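Local coordinates for protein carbohydrate deacetylase (Enterococcus faecalis, PDB 2I5I) that probably removes acetyl groups from acetylated carbohydrates in a magnesium-dependent step of oligosaccharide breakdown, working as a homodimer of the YdjC deacetylase family, at residues Y171-E179 with L255-M263. Numbering follows the deposited sequence.
Sequences YQDVRTPDE and LANYESLAM
The C-terminal tail of the curled parallel beta/alpha fold of this YdjC-family protein, which leaves parallel-sheet strand 254-256 through a 3-10 turn at 258-260, packs on the loop leading into strand 179-181, with Arg175 reaching over Leu261 to the backbone of Ala262. Arginine suits the place because its long aliphatic part can lie along Leu261 while the guanidinium reaches a carbonyl beyond it. Arg175 NH1 donates to Ala262 O at 2.8 Å, with an N-H...O angle of 142°; the oxygen lies at the edge of the guanidinium, nearly in its plane. A bend at chi3 (81°) turns that flat group so that one face lies over Leu261 CA. Water 1 also accepts from NH1 and returns a weak bond to Ser260 O. Next to the guanidinium, the branched side chain of Leu261 carries the apolar part of the contact: Leu261 CD1 meets Pro177 CD at 3.6 Å, the two side chains lying roughly perpendicular. The rigid proline ring, with no N-H to satisfy, also packs against Tyr258, Pro177 CG standing 3.3 Å from Tyr258 OH. That hydroxyl is hydrogen-bonded to Glu210 of strand 208-213, while the tyrosine ring stacks with His126. In the tail's turn, Asn257 forms an Asx turn, OD1 accepting from Glu259 N, and its backbone O takes bonds from both N and OG of Ser260. At the chain terminus, the side chain of selenomethionine Met263 runs antiparallel alongside that of Arg175; the bend at chi3 of Met263 (73°) brings Met263 CE to 3.8 Å from Asp173 O.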
loop_
_atom_site.group_PDB
_atom_site.type_symbol
_atom_site.label_atom_id
_atom_site.label_comp_id
_atom_site.label_asym_id
_atom_site.label_seq_id
_atom_site.Cartn_x
_atom_site.Cartn_y
_atom_site.Cartn_z
ATOM N N TYR A 171 -18.644 28.751 24.059
ATOM C CA TYR A 171 -18.440 27.950 22.850
ATOM C C TYR A 171 -19.466 28.251 21.765
ATOM O O TYR A 171 -19.107 28.463 20.608
ATOM C CB TYR A 171 -18.488 26.449 23.195
ATOM C CG TYR A 171 -17.170 25.899 23.724
ATOM C CD1 TYR A 171 -16.643 26.350 24.923
ATOM C CD2 TYR A 171 -16.473 24.935 23.000
ATOM C CE1 TYR A 171 -15.446 25.859 25.409
ATOM C CE2 TYR A 171 -15.270 24.428 23.472
ATOM C CZ TYR A 171 -14.773 24.895 24.668
ATOM O OH TYR A 171 -13.591 24.424 25.173
ATOM N N GLN A 172 -20.744 28.234 22.135
ATOM C CA GLN A 172 -21.829 28.620 21.226
ATOM C C GLN A 172 -21.887 27.766 19.971
ATOM O O GLN A 172 -22.342 26.620 20.082
ATOM C CB GLN A 172 -21.670 30.121 20.930
ATOM C CG GLN A 172 -22.081 30.914 22.166
ATOM C CD GLN A 172 -21.599 32.340 22.241
ATOM O OE1 GLN A 172 -21.242 33.003 21.275
ATOM N NE2 GLN A 172 -21.600 32.844 23.479
ATOM N N ASP A 173 -21.475 28.295 18.835
ATOM C CA ASP A 173 -21.467 27.603 17.563
ATOM C C ASP A 173 -20.354 26.552 17.468
ATOM O O ASP A 173 -20.457 25.640 16.636
ATOM C CB ASP A 173 -21.300 28.592 16.412
ATOM C CG ASP A 173 -20.101 29.509 16.528
ATOM O OD1 ASP A 173 -19.572 29.734 17.629
ATOM O OD2 ASP A 173 -19.666 30.043 15.482
ATOM N N VAL A 174 -19.322 26.706 18.275
ATOM C CA VAL A 174 -18.210 25.748 18.297
ATOM C C VAL A 174 -18.552 24.499 19.107
ATOM O O VAL A 174 -18.708 24.475 20.326
ATOM C CB VAL A 174 -16.928 26.372 18.853
ATOM C CG1 VAL A 174 -15.802 25.338 18.867
ATOM C CG2 VAL A 174 -16.483 27.585 18.051
ATOM N N ARG A 175 -18.671 23.371 18.410
ATOM C CA ARG A 175 -19.066 22.117 19.029
ATOM C C ARG A 175 -18.005 21.513 19.936
ATOM O O ARG A 175 -16.809 21.694 19.676
ATOM C CB ARG A 175 -19.422 21.152 17.883
ATOM C CG ARG A 175 -20.704 21.585 17.179
ATOM C CD ARG A 175 -21.278 20.554 16.237
ATOM N NE ARG A 175 -22.057 19.519 16.910
ATOM C CZ ARG A 175 -22.472 18.404 16.329
ATOM N NH1 ARG A 175 -22.186 18.173 15.060
ATOM N NH2 ARG A 175 -23.170 17.551 17.061
ATOM N N THR A 176 -18.433 20.806 20.983
ATOM C CA THR A 176 -17.494 20.314 21.985
ATOM C C THR A 176 -18.146 19.198 22.770
ATOM O O THR A 176 -19.384 19.148 22.887
ATOM C CB THR A 176 -17.047 21.455 22.918
ATOM O OG1 THR A 176 -16.049 21.036 23.848
ATOM C CG2 THR A 176 -18.246 21.916 23.765
ATOM N N PRO A 177 -17.371 18.257 23.297
ATOM C CA PRO A 177 -17.959 17.271 24.210
ATOM C C PRO A 177 -18.615 17.948 25.410
ATOM O O PRO A 177 -18.190 19.002 25.896
ATOM C CB PRO A 177 -16.760 16.447 24.660
ATOM C CG PRO A 177 -15.724 16.638 23.599
ATOM C CD PRO A 177 -15.939 18.017 23.040
ATOM N N ASP A 178 -19.687 17.306 25.878
ATOM C CA ASP A 178 -20.401 17.836 27.045
ATOM C C ASP A 178 -19.561 17.757 28.303
ATOM O O ASP A 178 -19.719 18.567 29.213
ATOM C CB ASP A 178 -21.720 17.061 27.198
ATOM C CG ASP A 178 -22.551 17.249 25.934
ATOM O OD1 ASP A 178 -22.581 18.395 25.429
ATOM O OD2 ASP A 178 -23.149 16.276 25.441
ATOM N N GLU A 179 -18.665 16.763 28.370
ATOM C CA GLU A 179 -17.823 16.619 29.554
ATOM C C GLU A 179 -16.391 16.213 29.205
ATOM O O GLU A 179 -16.247 15.307 28.387
ATOM C CB GLU A 179 -18.433 15.574 30.494
ATOM N N LEU A 255 -18.218 3.890 21.159
ATOM C CA LEU A 255 -16.915 4.561 21.046
ATOM C C LEU A 255 -16.848 5.402 19.785
ATOM O O LEU A 255 -16.924 4.896 18.673
ATOM C CB LEU A 255 -15.767 3.544 21.063
ATOM C CG LEU A 255 -15.393 2.982 22.434
ATOM C CD1 LEU A 255 -14.368 1.851 22.295
ATOM C CD2 LEU A 255 -14.844 4.072 23.352
ATOM N N ALA A 256 -16.669 6.708 19.975
ATOM C CA ALA A 256 -16.735 7.663 18.890
ATOM C C ALA A 256 -15.501 8.525 18.740
ATOM O O ALA A 256 -14.528 8.444 19.485
ATOM C CB ALA A 256 -17.956 8.556 19.160
ATOM N N ASN A 257 -15.558 9.416 17.754
ATOM C CA ASN A 257 -14.471 10.356 17.491
ATOM C C ASN A 257 -15.084 11.727 17.221
ATOM O O ASN A 257 -16.318 11.812 17.322
ATOM C CB ASN A 257 -13.578 9.891 16.342
ATOM C CG ASN A 257 -14.344 9.607 15.069
ATOM O OD1 ASN A 257 -15.202 10.394 14.652
ATOM N ND2 ASN A 257 -14.016 8.468 14.469
ATOM N N TYR A 258 -14.281 12.741 16.949
ATOM C CA TYR A 258 -14.841 14.089 16.756
ATOM C C TYR A 258 -15.587 14.252 15.448
ATOM O O TYR A 258 -16.124 15.337 15.180
ATOM C CB TYR A 258 -13.752 15.165 16.882
ATOM C CG TYR A 258 -13.488 15.675 18.281
ATOM C CD1 TYR A 258 -12.734 14.984 19.207
ATOM C CD2 TYR A 258 -14.000 16.901 18.705
ATOM C CE1 TYR A 258 -12.481 15.435 20.494
ATOM C CE2 TYR A 258 -13.754 17.368 19.977
ATOM C CZ TYR A 258 -13.004 16.662 20.885
ATOM O OH TYR A 258 -12.777 17.163 22.137
ATOM N N GLU A 259 -15.696 13.252 14.575
ATOM C CA GLU A 259 -16.597 13.301 13.438
ATOM C C GLU A 259 -18.045 13.454 13.931
ATOM O O GLU A 259 -18.918 13.920 13.205
ATOM C CB GLU A 259 -16.537 12.042 12.562
ATOM C CG GLU A 259 -15.291 11.878 11.713
ATOM C CD GLU A 259 -15.047 13.019 10.742
ATOM O OE1 GLU A 259 -16.018 13.650 10.251
ATOM O OE2 GLU A 259 -13.860 13.308 10.461
ATOM N N SER A 260 -18.313 13.061 15.162
ATOM C CA SER A 260 -19.609 13.141 15.808
ATOM C C SER A 260 -19.959 14.583 16.201
ATOM O O SER A 260 -21.097 14.866 16.592
ATOM C CB SER A 260 -19.652 12.277 17.064
ATOM O OG SER A 260 -18.858 12.847 18.095
ATOM N N LEU A 261 -18.983 15.468 16.074
ATOM C CA LEU A 261 -19.079 16.880 16.399
ATOM C C LEU A 261 -18.688 17.800 15.252
ATOM O O LEU A 261 -18.351 18.962 15.476
ATOM C CB LEU A 261 -18.178 17.208 17.598
ATOM C CG LEU A 261 -18.557 16.554 18.930
ATOM C CD1 LEU A 261 -17.464 16.802 19.959
ATOM C CD2 LEU A 261 -19.918 17.049 19.407
ATOM N N ALA A 262 -18.745 17.313 14.023
ATOM C CA ALA A 262 -18.405 18.053 12.838
ATOM C C ALA A 262 -19.404 19.208 12.651
ATOM O O ALA A 262 -20.596 19.024 12.903
ATOM C CB ALA A 262 -18.397 17.175 11.612
HETATM N N MSE A 263 -18.834 20.311 12.240
HETATM C CA MSE A 263 -19.448 21.617 12.074
HETATM C C MSE A 263 -19.938 21.898 10.667
HETATM O O MSE A 263 -19.224 21.958 9.655
HETATM O OXT MSE A 263 -21.179 22.082 10.654
HETATM C CB MSE A 263 -18.448 22.691 12.548
HETATM C CG MSE A 263 -18.657 22.854 14.060
HETATM SE SE MSE A 263 -17.271 23.586 14.901
HETATM C CE MSE A 263 -17.361 25.293 14.388
HETATM O O HOH W 1 -23.220 15.578 14.161
#